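Local structure of digeranylgeranylglycerophospholipid reductase (Sulfolobus acidocaldarius, 4OPC) at residues 7-13 / 30-36; 14-19 / 102-107; 132-136 / 148-154. The protein uses FAD to hydrogenate the double bonds of the geranylgeranyl chains of archaeal membrane lipids, turning unsaturated archaeols into saturated ones. The contacts are given in a common frame with arbitrary orientation. Where two conformers were deposited one is given. Numbering follows the deposited sequence.

Interaction 1. Residues 7-13 / 30-36. With FDA (dihydroflavine-adenine dinucleotide), chain B.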
loop_
_atom_site.group_PDB
_atom_site.type_symbol
_atom_site.label_atom_id
_atom_site.label_comp_id
_atom_site.label_asym_id
_atom_site.label_seq_id
_atom_site.Cartn_x
_atom_site.Cartn_y
_atom_site.Cartn_z
ATOM N N TYR A 7 18.361 20.199 -11.029
ATOM C CA TYR A 7 18.462 18.750 -10.936
ATOM C C TYR A 7 17.686 18.098 -12.072
ATOM O O TYR A 7 16.832 18.722 -12.697
ATOM C CB TYR A 7 17.929 18.248 -9.582
ATOM C CG TYR A 7 18.907 18.483 -8.453
ATOM C CD1 TYR A 7 19.047 19.734 -7.884
ATOM C CD2 TYR A 7 19.700 17.451 -7.970
ATOM C CE1 TYR A 7 19.961 19.966 -6.867
ATOM C CE2 TYR A 7 20.620 17.672 -6.953
ATOM C CZ TYR A 7 20.734 18.923 -6.397
ATOM O OH TYR A 7 21.647 19.169 -5.388
ATOM N N ASP A 8 18.002 16.845 -12.361
ATOM C CA ASP A 8 17.223 16.107 -13.338
ATOM C C ASP A 8 15.922 15.632 -12.709
ATOM O O ASP A 8 14.845 15.806 -13.292
ATOM C CB ASP A 8 18.014 14.918 -13.864
ATOM C CG ASP A 8 19.190 15.347 -14.696
ATOM O OD1 ASP A 8 19.055 16.323 -15.480
ATOM O OD2 ASP A 8 20.264 14.722 -14.570
ATOM N N VAL A 9 16.030 15.037 -11.520
ATOM C CA VAL A 9 14.886 14.463 -10.813
ATOM C C VAL A 9 14.927 14.892 -9.351
ATOM O O VAL A 9 16.001 14.884 -8.726
ATOM C CB VAL A 9 14.920 12.909 -10.871
ATOM C CG1 VAL A 9 13.739 12.305 -10.132
ATOM C CG2 VAL A 9 14.947 12.438 -12.317
ATOM N N LEU A 10 13.768 15.266 -8.806
ATOM C CA LEU A 10 13.606 15.506 -7.377
ATOM C C LEU A 10 12.622 14.490 -6.811
ATOM O O LEU A 10 11.478 14.412 -7.279
ATOM C CB LEU A 10 13.085 16.919 -7.129
ATOM C CG LEU A 10 12.616 17.231 -5.706
ATOM C CD1 LEU A 10 13.773 17.172 -4.710
ATOM C CD2 LEU A 10 11.953 18.591 -5.677
ATOM N N ILE A 11 13.058 13.723 -5.814
ATOM C CA ILE A 11 12.191 12.731 -5.167
ATOM C C ILE A 11 11.818 13.282 -3.812
ATOM O O ILE A 11 12.695 13.642 -3.017
ATOM C CB ILE A 11 12.893 11.365 -5.013
ATOM C CG1 ILE A 11 13.363 10.860 -6.379
ATOM C CG2 ILE A 11 11.956 10.347 -4.338
ATOM C CD1 ILE A 11 14.371 9.704 -6.302
ATOM N N ILE A 12 10.515 13.387 -3.568
ATOM C CA ILE A 12 10.019 13.954 -2.321
ATOM C C ILE A 12 9.461 12.835 -1.468
ATOM O O ILE A 12 8.378 12.299 -1.747
ATOM C CB ILE A 12 8.949 15.018 -2.557
ATOM C CG1 ILE A 12 9.447 16.085 -3.541
ATOM C CG2 ILE A 12 8.540 15.648 -1.238
ATOM C CD1 ILE A 12 8.382 17.106 -3.900
ATOM N N GLY A 13 10.232 12.469 -0.448
ATOM C CA GLY A 13 9.904 11.373 0.448
ATOM C C GLY A 13 10.848 10.210 0.240
ATOM O O GLY A 13 11.158 9.833 -0.895
ATOM N N LEU A 30 22.382 10.453 -13.919
ATOM C CA LEU A 30 21.413 11.515 -13.666
ATOM C C LEU A 30 21.773 12.271 -12.394
ATOM O O LEU A 30 22.419 11.727 -11.498
ATOM C CB LEU A 30 20.000 10.943 -13.527
ATOM C CG LEU A 30 19.355 10.330 -14.773
ATOM C CD1 LEU A 30 18.035 9.688 -14.394
ATOM C CD2 LEU A 30 19.145 11.371 -15.864
ATOM N N LYS A 31 21.381 13.538 -12.331
ATOM C CA LYS A 31 21.561 14.329 -11.116
ATOM C C LYS A 31 20.245 14.289 -10.349
ATOM O O LYS A 31 19.250 14.883 -10.771
ATOM C CB LYS A 31 21.950 15.773 -11.447
ATOM C CG LYS A 31 22.376 16.580 -10.230
ATOM C CD LYS A 31 22.767 18.000 -10.598
ATOM C CE LYS A 31 23.114 18.798 -9.353
ATOM N NZ LYS A 31 24.229 18.168 -8.585
ATOM N N ILE A 32 20.237 13.556 -9.241
ATOM C CA ILE A 32 19.019 13.253 -8.503
ATOM C C ILE A 32 19.146 13.735 -7.076
ATOM O O ILE A 32 20.174 13.525 -6.436
ATOM C CB ILE A 32 18.758 11.736 -8.479
ATOM C CG1 ILE A 32 18.716 11.176 -9.905
ATOM C CG2 ILE A 32 17.461 11.407 -7.727
ATOM C CD1 ILE A 32 18.873 9.665 -9.984
ATOM N N LEU A 33 18.099 14.394 -6.592
ATOM C CA LEU A 33 18.008 14.788 -5.194
ATOM C C LEU A 33 16.797 14.126 -4.565
ATOM O O LEU A 33 15.694 14.199 -5.113
ATOM C CB LEU A 33 17.850 16.306 -5.076
ATOM C CG LEU A 33 17.649 16.851 -3.657
ATOM C CD1 LEU A 33 18.844 16.537 -2.762
ATOM C CD2 LEU A 33 17.378 18.348 -3.686
ATOM N N LEU A 34 17.000 13.491 -3.418
ATOM C CA LEU A 34 15.867 13.031 -2.617
ATOM C C LEU A 34 15.854 13.800 -1.310
ATOM O O LEU A 34 16.897 14.007 -0.689
ATOM C CB LEU A 34 15.951 11.522 -2.358
ATOM C CG LEU A 34 14.838 10.846 -1.553
ATOM C CD1 LEU A 34 14.684 9.402 -2.012
ATOM C CD2 LEU A 34 15.109 10.875 -0.054
ATOM N N VAL A 35 14.665 14.219 -0.891
ATOM C CA VAL A 35 14.504 14.903 0.383
ATOM C C VAL A 35 13.509 14.154 1.262
ATOM O O VAL A 35 12.588 13.493 0.761
ATOM C CB VAL A 35 14.027 16.366 0.205
ATOM C CG1 VAL A 35 15.047 17.165 -0.625
ATOM C CG2 VAL A 35 12.636 16.435 -0.426
ATOM N N ASP A 36 13.691 14.242 2.567
ATOM C CA ASP A 36 12.698 13.744 3.500
ATOM C C ASP A 36 12.663 14.658 4.714
ATOM O O ASP A 36 13.711 15.093 5.205
ATOM C CB ASP A 36 13.002 12.304 3.922
ATOM C CG ASP A 36 11.796 11.617 4.529
ATOM O OD1 ASP A 36 11.422 11.967 5.666
ATOM O OD2 ASP A 36 11.212 10.735 3.856
HETATM P PA FDA B . 5.827 6.511 3.831
HETATM O O1A FDA B . 4.754 7.179 4.599
HETATM O O2A FDA B . 6.502 5.303 4.469
HETATM O O5B FDA B . 6.958 7.567 3.499
HETATM C C5B FDA B . 6.614 8.914 3.114
HETATM C C4B FDA B . 7.797 9.787 3.436
HETATM O O4B FDA B . 7.580 11.106 2.893
HETATM C C3B FDA B . 8.080 9.971 4.931
HETATM O O3B FDA B . 9.390 9.515 5.264
HETATM C C2B FDA B . 7.844 11.475 5.170
HETATM O O2B FDA B . 8.716 12.017 6.149
HETATM C C1B FDA B . 8.119 12.055 3.791
HETATM N N9A FDA B . 7.481 13.324 3.465
HETATM C C8A FDA B . 6.135 13.596 3.443
HETATM N N7A FDA B . 5.841 14.807 3.029
HETATM C C5A FDA B . 7.080 15.366 2.750
HETATM C C6A FDA B . 7.457 16.617 2.224
HETATM N N6A FDA B . 6.587 17.547 1.825
HETATM N N1A FDA B . 8.770 16.837 2.018
HETATM C C2A FDA B . 9.646 15.892 2.377
HETATM N N3A FDA B . 9.409 14.664 2.843
HETATM C C4A FDA B . 8.094 14.453 2.981
HETATM N N1 FDA B . 2.488 -2.729 4.349
HETATM C C2 FDA B . 3.158 -3.913 4.169
HETATM O O2 FDA B . 3.672 -4.199 3.093
HETATM N N3 FDA B . 3.256 -4.747 5.252
HETATM C C4 FDA B . 2.659 -4.586 6.485
HETATM O O4 FDA B . 2.945 -5.348 7.406
HETATM C C4X FDA B . 1.929 -3.383 6.598
HETATM N N5 FDA B . 1.321 -3.090 7.783
HETATM C C5X FDA B . 0.892 -1.806 8.045
HETATM C C6 FDA B . 0.531 -1.430 9.332
HETATM C C7 FDA B . 0.184 -0.124 9.639
HETATM C C7M FDA B . -0.072 0.255 11.075
HETATM C C8 FDA B . 0.149 0.837 8.617
HETATM C C8M FDA B . -0.157 2.283 8.933
HETATM C C9 FDA B . 0.492 0.462 7.316
HETATM C C9A FDA B . 0.883 -0.840 7.023
HETATM N N10 FDA B . 1.276 -1.245 5.728
HETATM C C10 FDA B . 1.901 -2.461 5.559
HETATM C "C1'" FDA B . 1.335 -0.281 4.601
HETATM C "C2'" FDA B . 2.770 0.243 4.407
HETATM O "O2'" FDA B . 3.350 0.601 5.664
HETATM C "C3'" FDA B . 2.771 1.477 3.502
HETATM O "O3'" FDA B . 1.974 1.191 2.360
HETATM C "C4'" FDA B . 4.149 1.906 2.978
HETATM O "O4'" FDA B . 5.113 1.973 4.028
HETATM C "C5'" FDA B . 4.072 3.232 2.258
HETATM O "O5'" FDA B . 5.394 3.659 1.871
HETATM P P FDA B . 5.603 5.107 1.248
HETATM O O1P FDA B . 7.040 5.227 0.945
HETATM O O2P FDA B . 4.611 5.382 0.127
HETATM O O3P FDA B . 5.175 6.120 2.410
#
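In the opening beta-alpha-beta unit of the Rossmann-type FAD-binding fold, parallel strands 9-12 and 32-35 lie side by side, their axes 4.7 Å apart and 14° from parallel. Leu33 N to Val9 O (3.0 Å) and Ile11 N to Leu33 O (2.8 Å) belong to the ladder that zips them together. Branched aliphatic residues suit both faces. On one, Ile11 CG2 nestles against Leu34 CD1 (3.7 Å) and Ile11 CD1 against Ile32 CG2 (3.8 Å), a ridge on which helix 16-25 rests. On the other, Leu10 CD1 lies against both Leu33 CD2 (3.9 Å) and Val35 CG1 (4.3 Å). The Tyr7 ring slots between Lys31 CE and Leu33 CB, a CH-pi contact on each face, while its hydroxyl bonds Glu116. Beside the cofactor, a CB on Gly13 would strike FDA O4B, so glycine leaves the hollow the ribose needs. Asp36 grips the ribose diol with two carboxylate oxygens: FDA O2B to Asp36 OD1 is 2.7 Å, and FDA O3B to Asp36 OD2 is 2.6 Å.

Interaction 2. Residues 14-19 / 102-107. With FDA (dihydroflavine-adenine dinucleotide), chain B.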
loop_
_atom_site.group_PDB
_atom_site.type_symbol
_atom_site.label_atom_id
_atom_site.label_comp_id
_atom_site.label_asym_id
_atom_site.label_seq_id
_atom_site.Cartn_x
_atom_site.Cartn_y
_atom_site.Cartn_z
ATOM N N GLY A 14 11.305 9.635 1.343
ATOM C CA GLY A 14 12.292 8.574 1.296
ATOM C C GLY A 14 11.888 7.287 1.993
ATOM O O GLY A 14 12.757 6.582 2.492
ATOM N N GLY A 15 10.586 6.989 2.033
ATOM C CA GLY A 15 10.116 5.701 2.529
ATOM C C GLY A 15 10.353 4.620 1.494
ATOM O O GLY A 15 11.184 4.793 0.610
ATOM N N PHE A 16 9.637 3.506 1.577
ATOM C CA PHE A 16 9.881 2.439 0.608
ATOM C C PHE A 16 9.647 2.906 -0.822
ATOM O O PHE A 16 10.353 2.486 -1.736
ATOM C CB PHE A 16 9.020 1.208 0.899
ATOM C CG PHE A 16 9.717 0.153 1.714
ATOM C CD1 PHE A 16 10.333 0.475 2.918
ATOM C CD2 PHE A 16 9.739 -1.163 1.288
ATOM C CE1 PHE A 16 10.957 -0.505 3.677
ATOM C CE2 PHE A 16 10.371 -2.144 2.039
ATOM C CZ PHE A 16 10.973 -1.817 3.243
ATOM N N ALA A 17 8.671 3.792 -1.028
ATOM C CA ALA A 17 8.408 4.249 -2.387
ATOM C C ALA A 17 9.543 5.127 -2.911
ATOM O O ALA A 17 10.165 4.815 -3.924
ATOM C CB ALA A 17 7.072 4.981 -2.456
ATOM N N GLY A 18 9.842 6.216 -2.207
ATOM C CA GLY A 18 10.875 7.133 -2.662
ATOM C C GLY A 18 12.252 6.506 -2.735
ATOM O O GLY A 18 13.026 6.764 -3.675
ATOM N N SER A 19 12.575 5.689 -1.732
ATOM C CA SER A 19 13.884 5.045 -1.713
ATOM C C SER A 19 14.032 4.057 -2.867
ATOM O O SER A 19 15.118 3.938 -3.438
ATOM C CB SER A 19 14.178 4.372 -0.366
ATOM O OG SER A 19 13.328 3.262 -0.145
ATOM N N TYR A 102 16.392 -1.234 7.092
ATOM C CA TYR A 102 16.454 -1.588 5.683
ATOM C C TYR A 102 16.295 -0.369 4.775
ATOM O O TYR A 102 17.084 -0.177 3.841
ATOM C CB TYR A 102 15.385 -2.630 5.333
ATOM C CG TYR A 102 15.389 -2.949 3.859
ATOM C CD1 TYR A 102 16.363 -3.774 3.311
ATOM C CD2 TYR A 102 14.443 -2.386 3.007
ATOM C CE1 TYR A 102 16.391 -4.041 1.956
ATOM C CE2 TYR A 102 14.457 -2.653 1.654
ATOM C CZ TYR A 102 15.430 -3.481 1.130
ATOM O OH TYR A 102 15.458 -3.738 -0.227
ATOM N N ASN A 103 15.277 0.442 5.049
ATOM C CA ASN A 103 15.000 1.656 4.287
ATOM C C ASN A 103 16.231 2.572 4.257
ATOM O O ASN A 103 16.601 3.099 3.195
ATOM C CB ASN A 103 13.799 2.351 4.949
ATOM C CG ASN A 103 13.082 3.342 4.053
ATOM O OD1 ASN A 103 11.877 3.538 4.214
ATOM N ND2 ASN A 103 13.798 3.996 3.144
ATOM N N GLN A 104 16.871 2.754 5.406
ATOM C CA GLN A 104 18.052 3.608 5.470
ATOM C C GLN A 104 19.213 3.024 4.680
ATOM O O GLN A 104 19.999 3.770 4.079
ATOM C CB GLN A 104 18.435 3.899 6.923
ATOM C CG GLN A 104 17.441 4.857 7.600
ATOM C CD GLN A 104 17.497 4.829 9.110
ATOM O OE1 GLN A 104 18.568 4.688 9.708
ATOM N NE2 GLN A 104 16.335 4.967 9.743
ATOM N N ARG A 105 19.345 1.702 4.677
ATOM C CA ARG A 105 20.420 1.076 3.912
ATOM C C ARG A 105 20.203 1.263 2.411
ATOM O O ARG A 105 21.150 1.555 1.676
ATOM C CB ARG A 105 20.564 -0.410 4.258
ATOM C CG ARG A 105 21.602 -1.154 3.410
ATOM C CD ARG A 105 21.173 -2.615 3.276
ATOM N NE ARG A 105 21.689 -3.255 2.079
ATOM C CZ ARG A 105 21.284 -4.442 1.651
ATOM N NH1 ARG A 105 20.351 -5.108 2.329
ATOM N NH2 ARG A 105 21.804 -4.961 0.548
ATOM N N VAL A 106 18.968 1.101 1.954
ATOM C CA VAL A 106 18.637 1.370 0.557
ATOM C C VAL A 106 19.022 2.800 0.194
ATOM O O VAL A 106 19.669 3.033 -0.820
ATOM C CB VAL A 106 17.146 1.127 0.265
ATOM C CG1 VAL A 106 16.783 1.568 -1.146
ATOM C CG2 VAL A 106 16.809 -0.350 0.464
ATOM N N LEU A 107 18.666 3.751 1.052
ATOM C CA LEU A 107 19.005 5.149 0.799
ATOM C C LEU A 107 20.508 5.392 0.795
ATOM O O LEU A 107 21.011 6.106 -0.067
ATOM C CB LEU A 107 18.336 6.054 1.822
ATOM C CG LEU A 107 16.829 6.191 1.662
ATOM C CD1 LEU A 107 16.276 6.896 2.888
ATOM C CD2 LEU A 107 16.515 6.965 0.402
HETATM P PA FDA B . 5.827 6.511 3.831
HETATM O O1A FDA B . 4.754 7.179 4.599
HETATM O O2A FDA B . 6.502 5.303 4.469
HETATM O O5B FDA B . 6.958 7.567 3.499
HETATM C C5B FDA B . 6.614 8.914 3.114
HETATM C C4B FDA B . 7.797 9.787 3.436
HETATM O O4B FDA B . 7.580 11.106 2.893
HETATM C C3B FDA B . 8.080 9.971 4.931
HETATM O O3B FDA B . 9.390 9.515 5.264
HETATM C C2B FDA B . 7.844 11.475 5.170
HETATM O O2B FDA B . 8.716 12.017 6.149
HETATM C C1B FDA B . 8.119 12.055 3.791
HETATM N N9A FDA B . 7.481 13.324 3.465
HETATM C C8A FDA B . 6.135 13.596 3.443
HETATM N N7A FDA B . 5.841 14.807 3.029
HETATM C C5A FDA B . 7.080 15.366 2.750
HETATM C C6A FDA B . 7.457 16.617 2.224
HETATM N N6A FDA B . 6.587 17.547 1.825
HETATM N N1A FDA B . 8.770 16.837 2.018
HETATM C C2A FDA B . 9.646 15.892 2.377
HETATM N N3A FDA B . 9.409 14.664 2.843
HETATM C C4A FDA B . 8.094 14.453 2.981
HETATM N N1 FDA B . 2.488 -2.729 4.349
HETATM C C2 FDA B . 3.158 -3.913 4.169
HETATM O O2 FDA B . 3.672 -4.199 3.093
HETATM N N3 FDA B . 3.256 -4.747 5.252
HETATM C C4 FDA B . 2.659 -4.586 6.485
HETATM O O4 FDA B . 2.945 -5.348 7.406
HETATM C C4X FDA B . 1.929 -3.383 6.598
HETATM N N5 FDA B . 1.321 -3.090 7.783
HETATM C C5X FDA B . 0.892 -1.806 8.045
HETATM C C6 FDA B . 0.531 -1.430 9.332
HETATM C C7 FDA B . 0.184 -0.124 9.639
HETATM C C7M FDA B . -0.072 0.255 11.075
HETATM C C8 FDA B . 0.149 0.837 8.617
HETATM C C8M FDA B . -0.157 2.283 8.933
HETATM C C9 FDA B . 0.492 0.462 7.316
HETATM C C9A FDA B . 0.883 -0.840 7.023
HETATM N N10 FDA B . 1.276 -1.245 5.728
HETATM C C10 FDA B . 1.901 -2.461 5.559
HETATM C "C1'" FDA B . 1.335 -0.281 4.601
HETATM C "C2'" FDA B . 2.770 0.243 4.407
HETATM O "O2'" FDA B . 3.350 0.601 5.664
HETATM C "C3'" FDA B . 2.771 1.477 3.502
HETATM O "O3'" FDA B . 1.974 1.191 2.360
HETATM C "C4'" FDA B . 4.149 1.906 2.978
HETATM O "O4'" FDA B . 5.113 1.973 4.028
HETATM C "C5'" FDA B . 4.072 3.232 2.258
HETATM O "O5'" FDA B . 5.394 3.659 1.871
HETATM P P FDA B . 5.603 5.107 1.248
HETATM O O1P FDA B . 7.040 5.227 0.945
HETATM O O2P FDA B . 4.611 5.382 0.127
HETATM O O3P FDA B . 5.175 6.120 2.410
#
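This is a buried contact between two helical elements: the glycine-rich turn and first turn of helix 16-25 meet one flank of helix 99-112, on the side of the turn facing away from the FAD diphosphate. Its one direct hydrogen bond is made by a side chain: Asn103 ND2 donates to Gly14 O at 2.9 Å, satisfying a carbonyl in the turn before the helix. At the other end of the same amide, Asn103 OD1 lies 3.3 Å from Gly15 CA. Asparagine is well suited here, being short enough to fit between the backbones yet able to donate.

Around this polar centre the packing is apolar. Phe16 CZ comes within 3.5 Å of Tyr102 CD2, the two rings lying obliquely with centroids 5.6 Å apart, and the Tyr102 hydroxyl turns to Pro63 O. Phe16 also makes a cation-pi contact with Lys302, itself an FAD ligand. Further along, the small Ser19 lets the helices draw close: its CB lies 3.6 Å from Leu107 CD2 and 3.9 Å from Val106 CG1. Its hydroxyl is satisfied locally, since Ser19 OG bonds Gly15 O at 2.7 Å, next to the backbone bond from Ser19 N to the same oxygen (2.9 Å).

Gly15 is the N-cap, and a CB there would collide with FDA O5B. Beyond it, Ala17 N donates to FDA O1P at 2.9 Å. The diphosphate is thus held at the N-terminus of the helix that follows a glycine-rich turn, whose Gly13, Gly15 and Gly18 fit the GxGxxG pattern, as in Rossmann-type dinucleotide-binding sites.

Interaction 3. Residues 132-136 / 148-154; sequences YVKGA and TVYSKVV
A beta hairpin pairs strand 132-140 with strand 145-150, after which the chain turns into strand 153-156 of the FAD-binding sheet. The segments 132-136 and 148-150 run antiparallel at 140°, axes 4.8 Å apart. Ala136 and Val149 form a hydrogen-bonded pair, with Ala136 N to Val149 O and Val149 N to Ala136 O both 2.9 Å. Next, Gly135 faces Tyr150 as a non-hydrogen-bonded pair, CA to CA 4.3 Å; phi/psi of 142/-152° and a CB position that would collide with Val149 O both demand glycine. Ser151 N then donates to Lys134 O at 2.9 Å, while Lys134 NZ pairs with Glu129. Beyond this the strands part. On one side of the gap Val133 CG1 meets Val154 CG2 at 3.6 Å, both side chains in the t rotamer, beta-branched residues suiting this extended, buried spot. Two carbonyls that cannot bond each other are bridged by one water, which donates to Val133 O at 2.9 Å and to Lys152 O at 2.8 Å.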
loop_
_atom_site.group_PDB
_atom_site.type_symbol
_atom_site.label_atom_id
_atom_site.label_comp_id
_atom_site.label_asym_id
_atom_site.label_seq_id
_atom_site.Cartn_x
_atom_site.Cartn_y
_atom_site.Cartn_z
ATOM N N TYR A 132 3.073 22.809 -16.042
ATOM C CA TYR A 132 4.026 21.776 -15.650
ATOM C C TYR A 132 4.506 21.945 -14.231
ATOM O O TYR A 132 4.769 23.062 -13.773
ATOM C CB TYR A 132 5.272 21.841 -16.534
ATOM C CG TYR A 132 5.174 21.098 -17.832
ATOM C CD1 TYR A 132 4.347 21.547 -18.849
ATOM C CD2 TYR A 132 5.928 19.948 -18.051
ATOM C CE1 TYR A 132 4.261 20.863 -20.052
ATOM C CE2 TYR A 132 5.851 19.262 -19.241
ATOM C CZ TYR A 132 5.019 19.724 -20.243
ATOM O OH TYR A 132 4.935 19.059 -21.449
ATOM N N VAL A 133 4.667 20.830 -13.539
ATOM C CA VAL A 133 5.476 20.837 -12.330
ATOM C C VAL A 133 6.925 20.984 -12.769
ATOM O O VAL A 133 7.393 20.254 -13.658
ATOM C CB VAL A 133 5.310 19.537 -11.543
ATOM C CG1 VAL A 133 6.310 19.492 -10.381
ATOM C CG2 VAL A 133 3.872 19.405 -11.039
ATOM N N LYS A 134 7.631 21.941 -12.170
ATOM C CA LYS A 134 9.001 22.243 -12.582
ATOM C C LYS A 134 10.011 22.130 -11.447
ATOM O O LYS A 134 11.182 22.452 -11.627
ATOM C CB LYS A 134 9.069 23.627 -13.239
ATOM C CG LYS A 134 8.274 23.695 -14.545
ATOM C CD LYS A 134 8.824 24.751 -15.472
ATOM C CE LYS A 134 8.129 24.719 -16.826
ATOM N NZ LYS A 134 8.638 25.810 -17.711
ATOM N N GLY A 135 9.555 21.669 -10.291
ATOM C CA GLY A 135 10.415 21.521 -9.129
ATOM C C GLY A 135 9.687 21.890 -7.854
ATOM O O GLY A 135 8.462 21.749 -7.769
ATOM N N ALA A 136 10.433 22.352 -6.852
ATOM C CA ALA A 136 9.852 22.611 -5.541
ATOM C C ALA A 136 10.644 23.656 -4.784
ATOM O O ALA A 136 11.847 23.812 -4.990
ATOM C CB ALA A 136 9.815 21.347 -4.734
ATOM N N THR A 148 15.241 26.794 -3.848
ATOM C CA THR A 148 14.429 26.418 -4.986
ATOM C C THR A 148 15.183 25.394 -5.821
ATOM O O THR A 148 16.307 25.650 -6.277
ATOM C CB THR A 148 14.103 27.645 -5.835
ATOM O OG1 THR A 148 13.089 28.413 -5.176
ATOM C CG2 THR A 148 13.609 27.234 -7.202
ATOM N N VAL A 149 14.574 24.232 -6.006
ATOM C CA VAL A 149 15.169 23.183 -6.813
ATOM C C VAL A 149 14.322 22.960 -8.055
ATOM O O VAL A 149 13.133 22.654 -7.961
ATOM C CB VAL A 149 15.315 21.875 -6.011
ATOM C CG1 VAL A 149 15.606 20.701 -6.938
ATOM C CG2 VAL A 149 16.396 22.034 -4.946
ATOM N N TYR A 150 14.934 23.123 -9.217
ATOM C CA TYR A 150 14.266 22.844 -10.479
ATOM C C TYR A 150 14.563 21.418 -10.889
ATOM O O TYR A 150 15.664 20.912 -10.669
ATOM C CB TYR A 150 14.730 23.817 -11.561
ATOM C CG TYR A 150 14.366 25.248 -11.258
ATOM C CD1 TYR A 150 13.051 25.682 -11.349
ATOM C CD2 TYR A 150 15.330 26.160 -10.861
ATOM C CE1 TYR A 150 12.712 26.993 -11.071
ATOM C CE2 TYR A 150 14.998 27.474 -10.584
ATOM C CZ TYR A 150 13.683 27.878 -10.686
ATOM O OH TYR A 150 13.335 29.181 -10.412
ATOM N N SER A 151 13.567 20.758 -11.463
ATOM C CA SER A 151 13.714 19.387 -11.921
ATOM C C SER A 151 12.888 19.168 -13.172
ATOM O O SER A 151 11.893 19.863 -13.392
ATOM C CB SER A 151 13.268 18.410 -10.819
ATOM O OG SER A 151 11.934 18.666 -10.381
ATOM N N LYS A 152 13.284 18.205 -13.998
ATOM C CA LYS A 152 12.429 17.793 -15.112
ATOM C C LYS A 152 11.227 16.979 -14.633
ATOM O O LYS A 152 10.145 17.058 -15.215
ATOM C CB LYS A 152 13.214 16.990 -16.160
ATOM C CG LYS A 152 14.366 17.725 -16.796
ATOM C CD LYS A 152 13.989 19.151 -17.209
ATOM C CE LYS A 152 13.043 19.192 -18.387
ATOM N NZ LYS A 152 12.741 20.600 -18.786
ATOM N N VAL A 153 11.431 16.158 -13.604
ATOM C CA VAL A 153 10.359 15.349 -13.030
ATOM C C VAL A 153 10.473 15.363 -11.513
ATOM O O VAL A 153 11.570 15.208 -10.957
ATOM C CB VAL A 153 10.412 13.870 -13.509
ATOM C CG1 VAL A 153 9.168 13.108 -13.047
ATOM C CG2 VAL A 153 10.537 13.776 -15.014
ATOM N N VAL A 154 9.346 15.568 -10.852
ATOM C CA VAL A 154 9.220 15.378 -9.416
ATOM C C VAL A 154 8.587 14.004 -9.198
ATOM O O VAL A 154 7.590 13.662 -9.847
ATOM C CB VAL A 154 8.325 16.453 -8.776
ATOM C CG1 VAL A 154 7.941 16.062 -7.348
ATOM C CG2 VAL A 154 9.025 17.805 -8.753
HETATM O O HOH W 1 9.032 19.531 -15.890
#

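Interactions 1 and 2 alternate along the chain and share the beta-alpha-beta unit: Gly14 N meets Asp36 OD2 at 2.7 Å, probably a hydrogen bond, and Gly18 CA packs on Ile11 CG2 at 3.8 Å. Together they hold one FAD, interaction 1 at the adenosine ribose and interaction 2 at the diphosphate. Interaction 3, its centre 9 Å from that of interaction 1, borders the other edge of strand 9-12: Asp8 O lies 2.9 Å from Lys152 N, a probable hydrogen bond, and Leu10 CD2 touches Ala136 CB at 3.6 Å. The side chain of Ala136 stays about 8 Å from the cofactor. Interactions 2 and 3 do not touch, their nearest atoms being about 10 Å apart.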